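Local coordinates for protein Nrps/pks (Streptomyces albus, PDB 4OPF) that probably catalyses decarboxylative carbon–carbon bond formation during polyketide chain elongation, as a ketosynthase domain of the oxazolomycin assembly line, at residues A26-L31 with L350-I355; G65-S70 with S144-L149; S162-L167 with T401-V406. All coordinates share one frame; numbering follows the deposited sequence.

Contact 1: residues A26-L31 with L350-I355; sequences AYWRLL and LRNRAI
W28 lays its indole under the carboxamide of N352, the two planes only 19° apart, so that amide and ring form a stack. ND2 sits 3.5 Å above the ring plane, over the centre of the indole, and comes within 3.6 Å of W28 CE2. The CB of N352 also takes part, 3.7 Å from W28 CZ2, so the asparagine covers the six-membered ring with methylene as well as amide. At the ring's edge, W28 CH2 meets the methyl of A354 at 4.3 Å, where a small residue suits the space beside a large aromatic. With CG anti to the backbone N, chi1 178° turns the indole toward N352, and L348 and M349 of helix 338-352 touch it too. ND2 donates to the carbonyl of L348 one turn back, a bond that steadies the amide in its stacked pose; asparagine thus serves both the polar helix end and the aromatic face. R353, with positive phi, follows as the C-prime residue: its N makes a weak bond to L350 O, while A354 N reaches M349 O. The contact thus pairs an amide–pi stack with a helix C terminus closed by a Schellman motif.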
loop_
_atom_site.group_PDB
_atom_site.type_symbol
_atom_site.label_atom_id
_atom_site.label_comp_id
_atom_site.label_asym_id
_atom_site.label_seq_id
_atom_site.Cartn_x
_atom_site.Cartn_y
_atom_site.Cartn_z
ATOM N N ALA A 26 -29.839 1.840 -8.921
ATOM C CA ALA A 26 -30.614 1.220 -7.885
ATOM C C ALA A 26 -30.071 1.596 -6.484
ATOM O O ALA A 26 -30.824 1.723 -5.528
ATOM C CB ALA A 26 -30.689 -0.294 -8.087
ATOM N N TYR A 27 -28.760 1.770 -6.354
ATOM C CA TYR A 27 -28.197 2.181 -5.104
ATOM C C TYR A 27 -28.715 3.595 -4.735
ATOM O O TYR A 27 -29.071 3.850 -3.603
ATOM C CB TYR A 27 -26.671 2.118 -5.182
ATOM C CG TYR A 27 -25.924 2.300 -3.913
ATOM C CD1 TYR A 27 -26.271 1.641 -2.759
ATOM C CD2 TYR A 27 -24.795 3.077 -3.893
ATOM C CE1 TYR A 27 -25.530 1.825 -1.584
ATOM C CE2 TYR A 27 -24.008 3.212 -2.778
ATOM C CZ TYR A 27 -24.377 2.583 -1.618
ATOM O OH TYR A 27 -23.574 2.799 -0.500
ATOM N N TRP A 28 -28.724 4.504 -5.679
ATOM C CA TRP A 28 -29.232 5.821 -5.450
ATOM C C TRP A 28 -30.703 5.783 -5.075
ATOM O O TRP A 28 -31.084 6.453 -4.170
ATOM C CB TRP A 28 -29.039 6.720 -6.659
ATOM C CG TRP A 28 -29.619 8.074 -6.434
ATOM C CD1 TRP A 28 -30.718 8.614 -7.056
ATOM C CD2 TRP A 28 -29.205 9.030 -5.452
ATOM N NE1 TRP A 28 -30.973 9.868 -6.531
ATOM C CE2 TRP A 28 -30.046 10.149 -5.569
ATOM C CE3 TRP A 28 -28.163 9.070 -4.529
ATOM C CZ2 TRP A 28 -29.904 11.270 -4.774
ATOM C CZ3 TRP A 28 -27.975 10.221 -3.771
ATOM C CH2 TRP A 28 -28.860 11.277 -3.873
ATOM N N ARG A 29 -31.513 4.969 -5.737
ATOM C CA ARG A 29 -32.917 4.827 -5.357
ATOM C C ARG A 29 -33.060 4.299 -3.937
ATOM O O ARG A 29 -33.862 4.840 -3.160
ATOM C CB ARG A 29 -33.724 3.951 -6.341
ATOM C CG ARG A 29 -34.051 4.700 -7.638
ATOM C CD ARG A 29 -34.989 3.977 -8.586
ATOM N NE ARG A 29 -34.582 2.602 -8.912
ATOM C CZ ARG A 29 -33.751 2.253 -9.917
ATOM N NH1 ARG A 29 -33.456 0.960 -10.123
ATOM N NH2 ARG A 29 -33.186 3.184 -10.711
ATOM N N LEU A 30 -32.311 3.256 -3.590
ATOM C CA LEU A 30 -32.357 2.713 -2.265
ATOM C C LEU A 30 -32.058 3.804 -1.217
ATOM O O LEU A 30 -32.814 3.956 -0.217
ATOM C CB LEU A 30 -31.353 1.567 -2.117
ATOM C CG LEU A 30 -31.241 0.907 -0.747
ATOM C CD1 LEU A 30 -32.247 -0.198 -0.612
ATOM C CD2 LEU A 30 -29.909 0.303 -0.475
ATOM N N LEU A 31 -30.971 4.541 -1.416
ATOM C CA LEU A 31 -30.535 5.489 -0.415
ATOM C C LEU A 31 -31.426 6.721 -0.354
ATOM O O LEU A 31 -31.742 7.208 0.740
ATOM C CB LEU A 31 -29.146 5.963 -0.703
ATOM C CG LEU A 31 -28.100 4.848 -0.631
ATOM C CD1 LEU A 31 -26.782 5.429 -0.978
ATOM C CD2 LEU A 31 -28.030 4.085 0.675
ATOM N N LEU A 350 -23.372 14.274 -3.907
ATOM C CA LEU A 350 -22.751 15.499 -4.456
ATOM C C LEU A 350 -23.163 15.747 -5.896
ATOM O O LEU A 350 -23.578 16.853 -6.274
ATOM C CB LEU A 350 -21.223 15.436 -4.359
ATOM C CG LEU A 350 -20.649 15.536 -2.956
ATOM C CD1 LEU A 350 -19.189 15.077 -2.969
ATOM C CD2 LEU A 350 -20.740 16.964 -2.417
ATOM N N ARG A 351 -23.146 14.686 -6.684
ATOM C CA ARG A 351 -23.599 14.738 -8.052
ATOM C C ARG A 351 -25.079 15.106 -8.177
ATOM O O ARG A 351 -25.419 15.888 -9.049
ATOM C CB ARG A 351 -23.337 13.373 -8.711
ATOM C CG ARG A 351 -23.411 13.380 -10.198
ATOM C CD ARG A 351 -22.913 12.059 -10.778
ATOM N NE ARG A 351 -23.985 11.253 -11.349
ATOM C CZ ARG A 351 -23.864 9.972 -11.698
ATOM N NH1 ARG A 351 -22.726 9.306 -11.525
ATOM N NH2 ARG A 351 -24.909 9.339 -12.200
ATOM N N ASN A 352 -25.965 14.499 -7.375
ATOM C CA ASN A 352 -27.388 14.834 -7.440
ATOM C C ASN A 352 -27.770 16.041 -6.592
ATOM O O ASN A 352 -28.923 16.424 -6.591
ATOM C CB ASN A 352 -28.234 13.666 -7.002
ATOM C CG ASN A 352 -28.156 12.506 -7.977
ATOM O OD1 ASN A 352 -28.769 12.579 -9.001
ATOM N ND2 ASN A 352 -27.457 11.438 -7.637
ATOM N N ARG A 353 -26.815 16.604 -5.849
ATOM C CA ARG A 353 -27.042 17.726 -4.924
ATOM C C ARG A 353 -28.194 17.451 -3.965
ATOM O O ARG A 353 -29.148 18.213 -3.888
ATOM C CB ARG A 353 -27.274 19.029 -5.699
ATOM C CG ARG A 353 -26.103 19.334 -6.603
ATOM C CD ARG A 353 -26.329 20.477 -7.568
ATOM N NE ARG A 353 -25.167 20.539 -8.464
ATOM C CZ ARG A 353 -24.921 21.485 -9.379
ATOM N NH1 ARG A 353 -25.765 22.504 -9.555
ATOM N NH2 ARG A 353 -23.810 21.413 -10.122
ATOM N N ALA A 354 -28.108 16.362 -3.238
ATOM C CA ALA A 354 -29.133 16.044 -2.295
ATOM C C ALA A 354 -28.558 15.305 -1.120
ATOM O O ALA A 354 -27.556 14.577 -1.244
ATOM C CB ALA A 354 -30.233 15.211 -2.951
ATOM N N ILE A 355 -29.232 15.464 0.005
ATOM C CA ILE A 355 -28.917 14.713 1.197
ATOM C C ILE A 355 -29.966 13.641 1.362
ATOM O O ILE A 355 -31.129 13.920 1.303
ATOM C CB ILE A 355 -28.856 15.631 2.404
ATOM C CG1 ILE A 355 -27.718 16.632 2.137
ATOM C CG2 ILE A 355 -28.588 14.788 3.651
ATOM C CD1 ILE A 355 -27.215 17.345 3.345
#

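Contact 2: residues G65-S70 with S144-L149; sequences GHFHLS and SHHFDL
H66 touches H146 through its backbone alone, its carbonyl O lying 4.3 Å from H146 CE1. F67 follows and makes the main contact: CG is anti to the carbonyl carbon (chi1 -60°), which brings CD1 over one face of the H146 imidazole, near its rim and 3.5 Å from NE2. The ring planes meet at 59°, an oblique pairing, with L85 of helix 79-95 packing on both residues; an apolar ring suits this buried spot. H68, which has positive phi and whose N bonds to G65 O at 2.9 Å in a tight turn, brings ND1 to the edge of the same imidazole, 4.0 Å from CE1. H146 is thus the hub of a three-ring cluster, and its CD2 also rests over the F147 ring. Were this imidazole cut back to an alanine, F67 would probably lose the flat group beneath its CD1 and H68 an edge to rest against. R259 of the second subunit packs on H68 and donates to the H146 carbonyl, so the cluster borders the dimer interface. With ND1 of H68 and ND1 of H146 just 4.2 Å apart and an arginine close by, simultaneous protonation of H68 and H146 would probably be disfavoured.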
loop_
_atom_site.group_PDB
_atom_site.type_symbol
_atom_site.label_atom_id
_atom_site.label_comp_id
_atom_site.label_asym_id
_atom_site.label_seq_id
_atom_site.Cartn_x
_atom_site.Cartn_y
_atom_site.Cartn_z
ATOM N N GLY A 65 -15.998 -16.452 -20.020
ATOM C CA GLY A 65 -15.631 -16.351 -21.437
ATOM C C GLY A 65 -15.289 -14.928 -21.863
ATOM O O GLY A 65 -14.292 -14.672 -22.558
ATOM N N HIS A 66 -16.090 -13.986 -21.388
ATOM C CA HIS A 66 -15.886 -12.596 -21.713
ATOM C C HIS A 66 -14.550 -12.156 -21.214
ATOM O O HIS A 66 -13.868 -11.352 -21.843
ATOM C CB HIS A 66 -16.977 -11.744 -21.119
ATOM C CG HIS A 66 -17.037 -10.370 -21.700
ATOM N ND1 HIS A 66 -17.924 -10.029 -22.700
ATOM C CD2 HIS A 66 -16.310 -9.256 -21.435
ATOM C CE1 HIS A 66 -17.751 -8.757 -23.013
ATOM N NE2 HIS A 66 -16.772 -8.267 -22.269
ATOM N N PHE A 67 -14.116 -12.735 -20.112
ATOM C CA PHE A 67 -12.803 -12.404 -19.568
ATOM C C PHE A 67 -11.696 -13.361 -19.934
ATOM O O PHE A 67 -10.652 -13.386 -19.256
ATOM C CB PHE A 67 -12.942 -12.214 -18.029
ATOM C CG PHE A 67 -13.901 -11.115 -17.677
ATOM C CD1 PHE A 67 -13.465 -9.815 -17.662
ATOM C CD2 PHE A 67 -15.249 -11.365 -17.524
ATOM C CE1 PHE A 67 -14.368 -8.791 -17.416
ATOM C CE2 PHE A 67 -16.155 -10.356 -17.317
ATOM C CZ PHE A 67 -15.707 -9.053 -17.237
ATOM N N HIS A 68 -11.882 -14.150 -20.995
ATOM C CA HIS A 68 -10.842 -15.096 -21.406
ATOM C C HIS A 68 -10.475 -16.070 -20.343
ATOM O O HIS A 68 -9.325 -16.479 -20.202
ATOM C CB HIS A 68 -9.587 -14.362 -21.952
ATOM C CG HIS A 68 -9.933 -13.315 -22.958
ATOM N ND1 HIS A 68 -9.505 -12.001 -22.853
ATOM C CD2 HIS A 68 -10.768 -13.359 -24.027
ATOM C CE1 HIS A 68 -10.016 -11.302 -23.855
ATOM N NE2 HIS A 68 -10.795 -12.100 -24.573
ATOM N N LEU A 69 -11.487 -16.538 -19.629
ATOM C CA LEU A 69 -11.278 -17.533 -18.600
ATOM C C LEU A 69 -12.093 -18.757 -18.944
ATOM O O LEU A 69 -13.199 -18.660 -19.447
ATOM C CB LEU A 69 -11.724 -17.023 -17.225
ATOM C CG LEU A 69 -10.887 -15.856 -16.635
ATOM C CD1 LEU A 69 -11.573 -15.263 -15.415
ATOM C CD2 LEU A 69 -9.457 -16.302 -16.301
ATOM N N SER A 70 -11.551 -19.901 -18.609
ATOM C CA SER A 70 -12.307 -21.124 -18.744
ATOM C C SER A 70 -13.225 -21.286 -17.515
ATOM O O SER A 70 -13.057 -20.573 -16.519
ATOM C CB SER A 70 -11.371 -22.295 -18.843
ATOM O OG SER A 70 -10.603 -22.432 -17.677
ATOM N N SER A 144 -5.061 -6.028 -13.312
ATOM C CA SER A 144 -3.937 -5.520 -14.080
ATOM C C SER A 144 -3.658 -6.460 -15.238
ATOM O O SER A 144 -3.323 -5.991 -16.330
ATOM C CB SER A 144 -2.698 -5.407 -13.212
ATOM O OG SER A 144 -2.914 -4.449 -12.177
ATOM N N HIS A 145 -3.746 -7.758 -15.002
ATOM C CA HIS A 145 -3.479 -8.720 -16.051
ATOM C C HIS A 145 -4.562 -8.661 -17.139
ATOM O O HIS A 145 -4.247 -8.500 -18.307
ATOM C CB HIS A 145 -3.385 -10.141 -15.479
ATOM C CG HIS A 145 -3.164 -11.184 -16.517
ATOM N ND1 HIS A 145 -4.184 -11.937 -17.046
ATOM C CD2 HIS A 145 -2.033 -11.592 -17.142
ATOM C CE1 HIS A 145 -3.695 -12.776 -17.941
ATOM N NE2 HIS A 145 -2.392 -12.575 -18.020
ATOM N N HIS A 146 -5.830 -8.698 -16.749
ATOM C CA HIS A 146 -6.880 -8.787 -17.723
ATOM C C HIS A 146 -7.013 -7.515 -18.554
ATOM O O HIS A 146 -7.208 -7.617 -19.735
ATOM C CB HIS A 146 -8.245 -9.105 -17.139
ATOM C CG HIS A 146 -9.336 -8.970 -18.168
ATOM N ND1 HIS A 146 -9.544 -9.911 -19.173
ATOM C CD2 HIS A 146 -10.191 -7.946 -18.435
ATOM C CE1 HIS A 146 -10.517 -9.491 -19.969
ATOM N NE2 HIS A 146 -10.919 -8.298 -19.552
ATOM N N PHE A 147 -6.911 -6.334 -17.943
ATOM C CA PHE A 147 -7.052 -5.092 -18.655
ATOM C C PHE A 147 -5.724 -4.531 -19.150
ATOM O O PHE A 147 -5.714 -3.482 -19.791
ATOM C CB PHE A 147 -7.759 -4.102 -17.738
ATOM C CG PHE A 147 -9.186 -4.471 -17.436
ATOM C CD1 PHE A 147 -10.167 -4.321 -18.416
ATOM C CD2 PHE A 147 -9.555 -4.967 -16.211
ATOM C CE1 PHE A 147 -11.497 -4.637 -18.153
ATOM C CE2 PHE A 147 -10.880 -5.250 -15.939
ATOM C CZ PHE A 147 -11.848 -5.082 -16.913
ATOM N N ASP A 148 -4.621 -5.243 -18.880
ATOM C CA ASP A 148 -3.232 -4.867 -19.277
ATOM C C ASP A 148 -2.833 -3.450 -18.739
ATOM O O ASP A 148 -2.397 -2.577 -19.485
ATOM C CB ASP A 148 -3.093 -4.903 -20.769
ATOM C CG ASP A 148 -1.639 -4.841 -21.240
ATOM O OD1 ASP A 148 -0.638 -5.178 -20.501
ATOM O OD2 ASP A 148 -1.502 -4.511 -22.425
ATOM N N LEU A 149 -3.056 -3.242 -17.454
ATOM C CA LEU A 149 -2.759 -1.992 -16.791
ATOM C C LEU A 149 -1.359 -2.116 -16.210
ATOM O O LEU A 149 -0.980 -3.172 -15.739
ATOM C CB LEU A 149 -3.791 -1.787 -15.732
ATOM C CG LEU A 149 -5.244 -1.842 -16.258
ATOM C CD1 LEU A 149 -6.159 -1.582 -15.082
ATOM C CD2 LEU A 149 -5.447 -0.790 -17.321
#

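Contact 3: residues S162-L167 with T401-V406; sequences SALVAL and TNAHAV
L164, A403 and V165 bury the most surface where helix 162-175 packs on strand 401-408, the axes of segments 162-167 and 401-406 passing 8.1 Å apart at 62°. Backbones come closest at L164 and A403, whose CB atoms meet at 3.6 Å; A403 offers only a methyl, consistent with the close approach here. In L164, chi1 -65° turns CG toward A403, and the extended chi2 (-167°) carries CD1 on to within 3.9 Å of both A403 CB and A403 O. The branched leucine thus covers the alanine and its peptide at once, and it also touches S395 of the adjoining strand 390-396.

V165 uses one branch: CG2 meets T401 CG2 at 3.7 Å, the two side chains crossing at about a right angle. Threonine suits the position because it can offer a methyl to the valine; its side chain also packs on S153 of the second subunit. N402 and H404 point away, against helix 268-282; H404 ND1 bonds to S394 OG of strand 390-396, and NE2 to Y314 OH of helix 300-314. The side-chain contacts between helix and strand are between apolar groups, with L164 CD1 also resting beside the strand's backbone, in a fully buried contact, so the fit rests on shape and van der Waals packing, consistent with the layered core of the thiolase fold.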
loop_
_atom_site.group_PDB
_atom_site.type_symbol
_atom_site.label_atom_id
_atom_site.label_comp_id
_atom_site.label_asym_id
_atom_site.label_seq_id
_atom_site.Cartn_x
_atom_site.Cartn_y
_atom_site.Cartn_z
ATOM N N SER A 162 -10.304 -0.569 4.513
ATOM C CA SER A 162 -9.453 -1.053 3.405
ATOM C C SER A 162 -9.615 -0.212 2.135
ATOM O O SER A 162 -8.626 0.154 1.522
ATOM C CB SER A 162 -9.781 -2.476 3.059
ATOM O OG SER A 162 -9.516 -3.334 4.150
ATOM N N ALA A 163 -10.840 0.079 1.748
ATOM C CA ALA A 163 -11.059 0.832 0.501
ATOM C C ALA A 163 -10.599 2.287 0.563
ATOM O O ALA A 163 -10.132 2.836 -0.446
ATOM C CB ALA A 163 -12.523 0.778 0.068
ATOM N N LEU A 164 -10.743 2.925 1.725
ATOM C CA LEU A 164 -10.160 4.240 1.943
ATOM C C LEU A 164 -8.653 4.216 2.005
ATOM O O LEU A 164 -7.980 5.160 1.519
ATOM C CB LEU A 164 -10.708 4.914 3.204
ATOM C CG LEU A 164 -12.185 5.283 3.210
ATOM C CD1 LEU A 164 -12.498 6.216 4.367
ATOM C CD2 LEU A 164 -12.491 6.062 1.979
ATOM N N VAL A 165 -8.075 3.167 2.553
ATOM C CA VAL A 165 -6.615 3.063 2.510
ATOM C C VAL A 165 -6.144 2.868 1.084
ATOM O O VAL A 165 -5.151 3.465 0.640
ATOM C CB VAL A 165 -6.135 1.927 3.428
ATOM C CG1 VAL A 165 -4.663 1.696 3.293
ATOM C CG2 VAL A 165 -6.477 2.281 4.863
ATOM N N ALA A 166 -6.880 2.048 0.319
ATOM C CA ALA A 166 -6.552 1.883 -1.136
ATOM C C ALA A 166 -6.690 3.231 -1.860
ATOM O O ALA A 166 -5.858 3.621 -2.664
ATOM C CB ALA A 166 -7.513 0.835 -1.775
ATOM N N LEU A 167 -7.743 3.968 -1.548
ATOM C CA LEU A 167 -7.908 5.344 -2.096
ATOM C C LEU A 167 -6.719 6.315 -1.787
ATOM O O LEU A 167 -6.264 7.082 -2.629
ATOM C CB LEU A 167 -9.263 5.925 -1.611
ATOM C CG LEU A 167 -9.608 7.296 -2.187
ATOM C CD1 LEU A 167 -9.738 7.234 -3.686
ATOM C CD2 LEU A 167 -10.935 7.766 -1.596
ATOM N N THR A 401 -6.405 1.140 12.251
ATOM C CA THR A 401 -6.307 2.050 11.081
ATOM C C THR A 401 -7.508 3.008 10.980
ATOM O O THR A 401 -8.630 2.563 11.001
ATOM C CB THR A 401 -6.210 1.253 9.764
ATOM O OG1 THR A 401 -4.976 0.504 9.726
ATOM C CG2 THR A 401 -6.163 2.163 8.572
ATOM N N ASN A 402 -7.262 4.312 10.844
ATOM C CA ASN A 402 -8.273 5.265 10.565
ATOM C C ASN A 402 -8.015 5.967 9.261
ATOM O O ASN A 402 -6.845 6.237 8.891
ATOM C CB ASN A 402 -8.281 6.343 11.641
ATOM C CG ASN A 402 -8.317 5.782 13.016
ATOM O OD1 ASN A 402 -9.257 5.103 13.391
ATOM N ND2 ASN A 402 -7.301 6.059 13.791
ATOM N N ALA A 403 -9.099 6.338 8.588
ATOM C CA ALA A 403 -9.017 7.041 7.350
ATOM C C ALA A 403 -10.151 8.031 7.227
ATOM O O ALA A 403 -11.243 7.759 7.737
ATOM C CB ALA A 403 -9.068 6.052 6.217
ATOM N N HIS A 404 -9.905 9.135 6.517
ATOM C CA HIS A 404 -10.916 10.154 6.329
ATOM C C HIS A 404 -10.666 10.861 5.019
ATOM O O HIS A 404 -9.546 11.228 4.697
ATOM C CB HIS A 404 -10.836 11.148 7.501
ATOM C CG HIS A 404 -11.944 12.163 7.568
ATOM N ND1 HIS A 404 -13.199 11.880 8.071
ATOM C CD2 HIS A 404 -11.951 13.491 7.287
ATOM C CE1 HIS A 404 -13.942 12.972 8.028
ATOM N NE2 HIS A 404 -13.199 13.972 7.596
ATOM N N ALA A 405 -11.718 11.034 4.231
ATOM C CA ALA A 405 -11.606 11.635 2.919
ATOM C C ALA A 405 -12.584 12.794 2.812
ATOM O O ALA A 405 -13.713 12.706 3.327
ATOM C CB ALA A 405 -11.904 10.602 1.851
ATOM N N VAL A 406 -12.164 13.834 2.101
ATOM C CA VAL A 406 -12.961 15.025 1.815
ATOM C C VAL A 406 -13.179 15.129 0.309
ATOM O O VAL A 406 -12.230 15.109 -0.453
ATOM C CB VAL A 406 -12.251 16.294 2.333
ATOM C CG1 VAL A 406 -13.049 17.540 2.021
ATOM C CG2 VAL A 406 -12.062 16.203 3.835
#

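In the fold
From the N terminus, helix 24-33 opens contact 1, which closes only 319 residues later, joining that helix to the end of helix 338-352 and strand 354-355. Contact 2 is nested inside that long loop, joining the segment before helix 71-76 to the end of helix 138-147, toward the second subunit. Contact 3 opens after contact 2 has closed, so those two are in series; its first segment lies inside the loop of contact 1 and its second, 234 residues on, beyond it, so the two cross. Contact 3, its centre about 8 Å from the chain's centre, ties helix 162-175 to strand 401-408 of the mixed sheet, whereas contact 2 lies farthest out, about 25 Å from that centre.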